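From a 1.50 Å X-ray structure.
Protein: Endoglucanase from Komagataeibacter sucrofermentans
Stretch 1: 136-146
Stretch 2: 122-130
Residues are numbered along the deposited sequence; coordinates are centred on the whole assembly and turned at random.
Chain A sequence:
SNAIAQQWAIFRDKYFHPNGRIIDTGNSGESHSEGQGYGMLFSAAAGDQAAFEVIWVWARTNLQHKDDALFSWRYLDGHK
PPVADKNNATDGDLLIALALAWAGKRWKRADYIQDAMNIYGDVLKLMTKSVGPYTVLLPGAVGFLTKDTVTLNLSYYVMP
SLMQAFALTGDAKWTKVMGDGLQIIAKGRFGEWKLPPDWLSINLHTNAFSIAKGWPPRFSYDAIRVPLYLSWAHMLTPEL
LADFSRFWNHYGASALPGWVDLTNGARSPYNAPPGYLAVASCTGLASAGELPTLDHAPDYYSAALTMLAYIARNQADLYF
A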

# COMPACT_ATOMS: atom_id res chain seq x y z
N VAL A 136 14.74 0.35 8.99
CA VAL A 136 13.98 0.37 7.74
C VAL A 136 12.98 -0.77 7.72
O VAL A 136 13.12 -1.78 8.43
CB VAL A 136 14.86 0.33 6.47
CG1 VAL A 136 15.91 1.44 6.50
CG2 VAL A 136 15.50 -1.04 6.31
N LEU A 137 11.95 -0.60 6.89
CA LEU A 137 10.94 -1.62 6.63
C LEU A 137 11.25 -2.30 5.31
O LEU A 137 11.18 -1.67 4.25
CB LEU A 137 9.57 -0.93 6.57
CG LEU A 137 8.37 -1.86 6.51
CD1 LEU A 137 8.17 -2.53 7.87
CD2 LEU A 137 7.13 -1.06 6.12
N LEU A 138 11.58 -3.61 5.36
CA LEU A 138 11.90 -4.37 4.16
C LEU A 138 10.63 -4.71 3.38
O LEU A 138 9.58 -4.96 3.98
CB LEU A 138 12.60 -5.67 4.54
CG LEU A 138 13.88 -5.53 5.35
CD1 LEU A 138 14.39 -6.89 5.80
CD2 LEU A 138 14.90 -4.81 4.48
N PRO A 139 10.69 -4.74 2.04
CA PRO A 139 9.49 -5.06 1.25
C PRO A 139 9.12 -6.53 1.24
O PRO A 139 8.01 -6.86 0.81
CB PRO A 139 9.85 -4.60 -0.18
CG PRO A 139 11.19 -3.96 -0.09
CD PRO A 139 11.82 -4.30 1.21
N GLY A 140 10.02 -7.40 1.66
CA GLY A 140 9.78 -8.84 1.64
C GLY A 140 11.02 -9.57 2.13
O GLY A 140 12.10 -8.99 2.27
N ALA A 141 10.85 -10.87 2.35
CA ALA A 141 11.93 -11.66 2.93
C ALA A 141 13.04 -12.01 1.95
O ALA A 141 14.20 -12.17 2.36
CB ALA A 141 11.38 -12.96 3.52
N VAL A 142 12.73 -12.14 0.66
CA VAL A 142 13.70 -12.63 -0.31
C VAL A 142 13.79 -11.65 -1.47
O VAL A 142 12.76 -11.21 -2.00
CB VAL A 142 13.31 -14.04 -0.82
CG1 VAL A 142 14.22 -14.49 -1.95
CG2 VAL A 142 13.36 -15.04 0.32
N GLY A 143 15.02 -11.30 -1.85
CA GLY A 143 15.28 -10.55 -3.07
C GLY A 143 15.48 -9.06 -2.89
O GLY A 143 15.62 -8.35 -3.90
N PHE A 144 15.52 -8.56 -1.66
CA PHE A 144 15.64 -7.13 -1.40
C PHE A 144 16.82 -6.75 -0.51
O PHE A 144 17.10 -5.56 -0.36
CB PHE A 144 14.36 -6.59 -0.76
CG PHE A 144 13.14 -6.89 -1.56
CD1 PHE A 144 12.87 -6.18 -2.72
CD2 PHE A 144 12.27 -7.90 -1.18
CE1 PHE A 144 11.74 -6.44 -3.48
CE2 PHE A 144 11.14 -8.17 -1.93
CZ PHE A 144 10.88 -7.44 -3.08
N LEU A 145 17.51 -7.71 0.08
CA LEU A 145 18.60 -7.41 1.01
C LEU A 145 19.80 -8.26 0.65
O LEU A 145 19.70 -9.49 0.62
CB LEU A 145 18.17 -7.67 2.45
CG LEU A 145 19.19 -7.39 3.56
CD1 LEU A 145 19.53 -5.90 3.60
CD2 LEU A 145 18.63 -7.85 4.90
N THR A 146 20.93 -7.61 0.38
CA THR A 146 22.20 -8.30 0.22
C THR A 146 23.17 -7.77 1.27
O THR A 146 22.83 -6.91 2.08
CB THR A 146 22.77 -8.11 -1.19
OG1 THR A 146 23.37 -6.81 -1.30
CG2 THR A 146 21.70 -8.26 -2.26
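Stretch 2 (122-130) DVLKLMTKS

Stretch 2 leaves a helix and pairs as a short antiparallel strand with the start of stretch 1, and the side chain of M127 extends this backbone contact over the turn that follows. Residues 122-126 are the last part of a helix that begins earlier in the chain. Its closing turns are held by L126 N to D122 O at 2.8 Å and M127 N to V123 O at 2.9 Å. M127 is the first residue to leave helical backbone angles (phi/psi -116/18), and from T128 to S130 the chain is extended. T128 ties the new strand back to the helix, its OG1 donating a hydrogen bond to L124 O at 2.7 Å with chi1 in the p well.

The strand runs against V136 and L137 in the opposite direction, so that V136 faces K129, L137 faces T128 and L138 comes level with M127, with CA-CA distances of 5.4, 4.8 and 5.1 Å. V136 and K129 form the hydrogen-bonded pair: V136 N donates to K129 O at 2.8 Å and nearly in line (172°), while the return bond from K129 N to V136 O is longer, 3.1 Å, and more bent (148°). Two residues on, L138 N donates to M127 O at 2.8 Å, which carries the backbone pairing just past the strand of stretch 1. Between these bonds lies the non-hydrogen-bonded pair, L137 and T128. Here the backbones come close enough for CA-H...O contacts, from T128 CA to V136 O at 3.1 Å and from L137 CA to M127 O at 3.4 Å.

The alternation of the strands sends the side chains of L137 and T128 to one face of the sheet and those of V136 and K129 to the other. On the first face, L137 (chi1 t, chi2 p) reaches back to the helix, its CD1 lying 3.8 Å from V123 CG1. On the other, V136 CG2 is 4.2 Å from K129 CB, and the lysine chain extends far enough for its NZ to lie 3.7 Å from L145 CD2.

M127 has the largest area covered by stretch 1. Its CA-to-CB bond points sideways, but with chi1 and chi2 both m the end of the side chain comes nearer to stretch 1. M127 SD lies 4.2 Å from L138 CB and 3.7 Å from G140 C, and M127 CE packs against A141 CB at 3.8 Å. In all, the two stretches bury 489 Å² between them.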

# COMPACT_ATOMS: atom_id res chain seq x y z
N ASP A 122 5.15 -9.86 13.85
CA ASP A 122 6.09 -10.49 12.92
C ASP A 122 6.64 -9.52 11.87
O ASP A 122 7.78 -9.69 11.44
CB ASP A 122 5.46 -11.73 12.30
CG ASP A 122 5.64 -12.97 13.18
OD1 ASP A 122 6.57 -12.95 14.03
OD2 ASP A 122 4.87 -13.94 13.03
N VAL A 123 5.88 -8.51 11.46
CA VAL A 123 6.46 -7.46 10.62
C VAL A 123 7.61 -6.77 11.35
O VAL A 123 8.70 -6.58 10.80
CB VAL A 123 5.39 -6.45 10.17
CG1 VAL A 123 6.03 -5.23 9.49
CG2 VAL A 123 4.40 -7.10 9.23
N LEU A 124 7.38 -6.39 12.61
CA LEU A 124 8.42 -5.71 13.37
C LEU A 124 9.63 -6.61 13.56
O LEU A 124 10.78 -6.15 13.46
CB LEU A 124 7.86 -5.27 14.72
CG LEU A 124 8.64 -4.20 15.49
CD1 LEU A 124 8.71 -2.91 14.68
CD2 LEU A 124 7.99 -3.95 16.85
N LYS A 125 9.40 -7.89 13.83
CA LYS A 125 10.49 -8.81 14.13
C LYS A 125 11.26 -9.24 12.88
O LYS A 125 12.49 -9.32 12.90
CB LYS A 125 9.94 -10.04 14.87
CG LYS A 125 10.99 -11.10 15.18
CD LYS A 125 10.34 -12.47 15.31
CE LYS A 125 9.70 -12.68 16.68
NZ LYS A 125 10.10 -13.99 17.28
N LEU A 126 10.55 -9.52 11.78
CA LEU A 126 11.18 -10.13 10.61
C LEU A 126 11.45 -9.15 9.47
O LEU A 126 12.31 -9.43 8.63
CB LEU A 126 10.30 -11.26 10.06
CG LEU A 126 9.93 -12.35 11.08
CD1 LEU A 126 8.92 -13.29 10.47
CD2 LEU A 126 11.17 -13.11 11.55
N MET A 127 10.74 -8.02 9.41
CA MET A 127 10.81 -7.13 8.25
C MET A 127 11.40 -5.77 8.58
O MET A 127 11.18 -4.82 7.83
CB MET A 127 9.44 -6.95 7.61
CG MET A 127 8.88 -8.20 6.98
SD MET A 127 9.78 -8.71 5.46
CE MET A 127 10.28 -10.33 5.99
N THR A 128 12.10 -5.64 9.70
CA THR A 128 12.84 -4.42 9.98
C THR A 128 14.33 -4.74 10.05
O THR A 128 14.73 -5.84 10.42
CB THR A 128 12.35 -3.70 11.25
OG1 THR A 128 12.58 -4.50 12.41
CG2 THR A 128 10.85 -3.37 11.12
N LYS A 129 15.14 -3.76 9.68
CA LYS A 129 16.59 -3.94 9.67
C LYS A 129 17.25 -2.61 9.99
O LYS A 129 16.78 -1.55 9.58
CB LYS A 129 17.03 -4.42 8.28
CG LYS A 129 18.54 -4.49 8.08
CD LYS A 129 19.09 -5.86 8.44
CE LYS A 129 20.61 -5.85 8.42
NZ LYS A 129 21.13 -6.24 7.09
N SER A 130 18.35 -2.66 10.76
CA SER A 130 19.16 -1.47 11.00
C SER A 130 20.02 -1.21 9.77
O SER A 130 20.78 -2.09 9.34
CB SER A 130 20.03 -1.66 12.24
OG SER A 130 19.23 -1.89 13.38